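Local coordinates for protein soluble lytic murein transglycosylase (Escherichia coli, PDB 1QSA) that cleaves the glycosidic bonds between N-acetylmuramic acid and N-acetylglucosamine in peptidoglycan, forming a 1,6-anhydro bond in the N-acetylmuramic acid residue, at residues Val489-Gly493 with Leu494-Met498; Pro499-Ala502 with Thr503-Lys507. All blocks are in the same frame, centred on the assembly; numbering follows the deposited sequence.

Contact 1: residues Val489-Gly493 with Leu494-Met498; sequences VGASG and LMQIM
Gln-496 folds its side chain back over the turn, and its amide meets the carbonyl of Gly-493: NE2 lies 3.0 Å from Gly-493 O, in the carbonyl plane and on a lone pair, with a nearly straight N-H...O angle of 176°, and the oxygen also lies in the plane of the glutamine amide. The bend at chi2 (-71°) brings the amide round to this oxygen. A second donor, Gln-496 N, reaches Gly-493 O from above the carbonyl plane and closes the type I turn from Gly-493 to Gln-496. On the other branch of the amide, OE1 lies 3.5 Å from the methyl CB of Ala-491. With an alanine here, Gly-493 O would probably lose its in-plane donor, and the methyl of Ala-491 its amide neighbour.

Met-498, two residues beyond Gln-496 on the returning arm, packs against 489-493. Bent at chi2 and chi3, it sets SD 3.8 Å from Ala-491 CB and 4.1 Å from Val-489 CG2, while CE rests 3.6 Å from Val-489 O. Between these two groups, Ser-492 N to Ile-497 O (2.9 Å) and Ile-497 N to Ser-492 O (3.0 Å) pair the backbones. Both Gln-496, at phi 45°, and Ile-497 face Ser-492, which defines a G1 beta bulge beside a type I turn, a hairpin-like loop with a single bridge; in this Slt-type domain it places Gln-496 against Glu-478, the predicted active-site residue.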
loop_
_atom_site.group_PDB
_atom_site.type_symbol
_atom_site.label_atom_id
_atom_site.label_comp_id
_atom_site.label_asym_id
_atom_site.label_seq_id
_atom_site.Cartn_x
_atom_site.Cartn_y
_atom_site.Cartn_z
ATOM N N VAL A 489 1.652 10.670 -2.568
ATOM C CA VAL A 489 1.358 11.585 -3.675
ATOM C C VAL A 489 0.554 12.813 -3.230
ATOM O O VAL A 489 0.194 13.661 -4.046
ATOM C CB VAL A 489 0.658 10.880 -4.874
ATOM C CG1 VAL A 489 1.611 9.872 -5.515
ATOM C CG2 VAL A 489 -0.625 10.193 -4.428
ATOM N N GLY A 490 0.244 12.887 -1.938
ATOM C CA GLY A 490 -0.472 14.041 -1.412
ATOM C C GLY A 490 -1.961 13.920 -1.141
ATOM O O GLY A 490 -2.583 14.941 -0.821
ATOM N N ALA A 491 -2.542 12.720 -1.297
ATOM C CA ALA A 491 -3.991 12.519 -1.036
ATOM C C ALA A 491 -4.156 12.747 0.457
ATOM O O ALA A 491 -3.427 12.163 1.259
ATOM C CB ALA A 491 -4.441 11.116 -1.440
ATOM N N SER A 492 -5.182 13.498 0.834
ATOM C CA SER A 492 -5.318 13.901 2.221
ATOM C C SER A 492 -6.596 13.591 2.977
ATOM O O SER A 492 -7.701 13.708 2.439
ATOM C CB SER A 492 -5.071 15.406 2.328
ATOM O OG SER A 492 -3.760 15.747 1.904
ATOM N N GLY A 493 -6.411 13.257 4.252
ATOM C CA GLY A 493 -7.533 13.058 5.143
ATOM C C GLY A 493 -8.464 11.884 5.001
ATOM O O GLY A 493 -8.168 10.915 4.300
ATOM N N LEU A 494 -9.644 12.048 5.601
ATOM C CA LEU A 494 -10.643 10.983 5.679
ATOM C C LEU A 494 -11.042 10.360 4.374
ATOM O O LEU A 494 -11.149 9.140 4.285
ATOM C CB LEU A 494 -11.895 11.459 6.421
ATOM C CG LEU A 494 -11.733 11.752 7.923
ATOM C CD1 LEU A 494 -13.032 12.367 8.443
ATOM C CD2 LEU A 494 -11.354 10.481 8.707
ATOM N N MET A 495 -11.192 11.190 3.347
ATOM C CA MET A 495 -11.602 10.681 2.042
ATOM C C MET A 495 -10.481 10.731 1.005
ATOM O O MET A 495 -10.720 10.553 -0.191
ATOM C CB MET A 495 -12.882 11.390 1.584
ATOM C CG MET A 495 -14.023 11.145 2.577
ATOM S SD MET A 495 -15.601 11.851 2.107
ATOM C CE MET A 495 -16.056 10.749 0.743
ATOM N N GLN A 496 -9.250 10.917 1.503
ATOM C CA GLN A 496 -8.039 10.929 0.679
ATOM C C GLN A 496 -8.190 11.756 -0.587
ATOM O O GLN A 496 -8.024 11.272 -1.715
ATOM C CB GLN A 496 -7.611 9.485 0.384
ATOM C CG GLN A 496 -7.010 8.774 1.620
ATOM C CD GLN A 496 -5.645 9.323 1.962
ATOM O OE1 GLN A 496 -4.645 8.958 1.341
ATOM N NE2 GLN A 496 -5.596 10.235 2.920
ATOM N N ILE A 497 -8.509 13.020 -0.359
ATOM C CA ILE A 497 -8.740 13.991 -1.414
ATOM C C ILE A 497 -7.436 14.603 -1.912
ATOM O O ILE A 497 -6.627 15.081 -1.119
ATOM C CB ILE A 497 -9.658 15.113 -0.889
ATOM C CG1 ILE A 497 -10.986 14.518 -0.391
ATOM C CG2 ILE A 497 -9.988 16.090 -2.016
ATOM C CD1 ILE A 497 -11.842 15.532 0.370
ATOM N N MET A 498 -7.234 14.556 -3.233
ATOM C CA MET A 498 -6.044 15.149 -3.860
ATOM C C MET A 498 -6.277 16.668 -3.944
ATOM O O MET A 498 -7.407 17.120 -4.121
ATOM C CB MET A 498 -5.837 14.564 -5.264
ATOM C CG MET A 498 -5.345 13.107 -5.281
ATOM S SD MET A 498 -3.659 12.942 -4.697
ATOM C CE MET A 498 -2.737 13.611 -6.112
#

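Contact 2: residues Pro499-Ala502 with Thr503-Lys507. With SO4 (sulfate ion), chain J.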
loop_
_atom_site.group_PDB
_atom_site.type_symbol
_atom_site.label_atom_id
_atom_site.label_comp_id
_atom_site.label_asym_id
_atom_site.label_seq_id
_atom_site.Cartn_x
_atom_site.Cartn_y
_atom_site.Cartn_z
ATOM N N PRO A 499 -5.213 17.474 -3.793
ATOM C CA PRO A 499 -5.339 18.936 -3.857
ATOM C C PRO A 499 -6.030 19.409 -5.136
ATOM O O PRO A 499 -6.892 20.278 -5.088
ATOM C CB PRO A 499 -3.884 19.409 -3.782
ATOM C CG PRO A 499 -3.242 18.347 -2.919
ATOM C CD PRO A 499 -3.834 17.067 -3.459
ATOM N N GLY A 500 -5.686 18.798 -6.268
ATOM C CA GLY A 500 -6.296 19.179 -7.538
ATOM C C GLY A 500 -7.793 18.911 -7.547
ATOM O O GLY A 500 -8.588 19.740 -7.993
ATOM N N THR A 501 -8.178 17.744 -7.029
ATOM C CA THR A 501 -9.578 17.362 -6.937
ATOM C C THR A 501 -10.345 18.329 -6.038
ATOM O O THR A 501 -11.473 18.708 -6.354
ATOM C CB THR A 501 -9.718 15.961 -6.356
ATOM O OG1 THR A 501 -8.939 15.057 -7.145
ATOM C CG2 THR A 501 -11.177 15.528 -6.365
ATOM N N ALA A 502 -9.743 18.705 -4.910
ATOM C CA ALA A 502 -10.381 19.639 -3.979
ATOM C C ALA A 502 -10.656 20.979 -4.667
ATOM O O ALA A 502 -11.767 21.511 -4.611
ATOM C CB ALA A 502 -9.499 19.841 -2.732
ATOM N N THR A 503 -9.635 21.511 -5.334
ATOM C CA THR A 503 -9.754 22.784 -6.039
ATOM C C THR A 503 -10.844 22.717 -7.112
ATOM O O THR A 503 -11.700 23.604 -7.205
ATOM C CB THR A 503 -8.403 23.168 -6.691
ATOM O OG1 THR A 503 -7.422 23.349 -5.668
ATOM C CG2 THR A 503 -8.533 24.464 -7.481
ATOM N N HIS A 504 -10.841 21.637 -7.889
ATOM C CA HIS A 504 -11.819 21.449 -8.954
ATOM C C HIS A 504 -13.245 21.298 -8.411
ATOM O O HIS A 504 -14.189 21.859 -8.959
ATOM C CB HIS A 504 -11.425 20.228 -9.789
ATOM C CG HIS A 504 -12.221 20.067 -11.045
ATOM N ND1 HIS A 504 -12.584 18.832 -11.542
ATOM C CD2 HIS A 504 -12.700 20.982 -11.922
ATOM C CE1 HIS A 504 -13.247 18.993 -12.673
ATOM N NE2 HIS A 504 -13.330 20.288 -12.925
ATOM N N THR A 505 -13.382 20.581 -7.297
ATOM C CA THR A 505 -14.684 20.344 -6.663
ATOM C C THR A 505 -15.261 21.638 -6.078
ATOM O O THR A 505 -16.440 21.947 -6.249
ATOM C CB THR A 505 -14.549 19.261 -5.553
ATOM O OG1 THR A 505 -14.209 18.010 -6.161
ATOM C CG2 THR A 505 -15.853 19.100 -4.785
ATOM N N VAL A 506 -14.417 22.386 -5.379
ATOM C CA VAL A 506 -14.824 23.653 -4.784
ATOM C C VAL A 506 -15.315 24.618 -5.870
ATOM O O VAL A 506 -16.292 25.334 -5.664
ATOM C CB VAL A 506 -13.645 24.237 -3.968
ATOM C CG1 VAL A 506 -13.805 25.721 -3.720
ATOM C CG2 VAL A 506 -13.513 23.443 -2.659
ATOM N N LYS A 507 -14.689 24.592 -7.043
ATOM C CA LYS A 507 -15.135 25.466 -8.137
ATOM C C LYS A 507 -16.457 24.978 -8.747
ATOM O O LYS A 507 -17.400 25.760 -8.930
ATOM C CB LYS A 507 -14.069 25.565 -9.223
ATOM C CG LYS A 507 -14.507 26.393 -10.436
ATOM C CD LYS A 507 -13.351 26.583 -11.387
ATOM C CE LYS A 507 -13.742 27.446 -12.581
ATOM N NZ LYS A 507 -12.549 27.725 -13.438
HETATM S S SO4 J . -2.543 17.334 -7.727
HETATM O O1 SO4 J . -1.342 17.468 -6.877
HETATM O O2 SO4 J . -3.706 16.970 -6.895
HETATM O O3 SO4 J . -2.801 18.611 -8.427
HETATM O O4 SO4 J . -2.319 16.265 -8.726
#
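Thr-501 and Thr-505 lie side by side one helical turn apart, pointing the same way, and are joined through the carbonyl of Thr-501. Its oxygen takes two hydrogen bonds from Thr-505: OG1 stands 2.8 Å from Thr-501 O, above the carbonyl plane by 38°, while Thr-505 N approaches from the opposite face. The hydroxyl can double the backbone bond because OG1 sits beside its own backbone N (chi1 -66°). Thr-501 CG2 comes within 3.9 Å of Thr-505 OG1.

Three further backbone bonds run from i+4 to i. Thr-503 N donates to Pro-499 O at 3.0 Å with an N-H...O angle of 169°, His-504 N to Gly-500 O, and Val-506 N to Ala-502 O at 2.9 Å. Apolar side-chain atoms lie close to the same acceptors: Val-506 CG2 is 3.3 Å from Ala-502 O, and His-504 CB is 3.4 Å from Gly-500 O.

A sulfate ion lies at the helix start. Gly-500 N hydrogen-bonds O2 of the sulfate at 2.8 Å, and Pro-499 CD lies against the same oxygen. A side chain at Gly-500 would run into sulfate O3 as the ion is bound here. The ion, probably from the crystallisation liquor, meets an N-H of the first turn, where the helix dipole would be expected to help hold a negative charge.

Outside the pair, Thr-501 and Thr-505 touch Tyr-533, and Val-506 touches Ile-529. Together these features mark the N-terminal turns of an alpha-helix, 499-509, packed on helix 523-540 of the Slt-type domain.

The two contacts run in series within one Slt-type domain. Contact 1 is largely buried, six of its ten touching residues being so, whereas contact 2 has only two buried among eight. Their centres lie 12 Å apart and they touch where Gly-490 O meets Pro-499 CD at 3.6 Å and Ile-497 CG2 meets Ala-502 CB at 3.9 Å; Met-498, as N-cap residue, is the junction between loop and helix. Both pack on helix 523-540, the loop through Leu-494 and Ile-497, the helix through Thr-501, Thr-505 and Val-506. Contact 1 combines turn and bridge backbone bonds with Met-498 packing and the Gln-496 amide, which lies beside the predicted active-site residue; contact 2 relies on regular helical bonds, one backed by a hydroxyl.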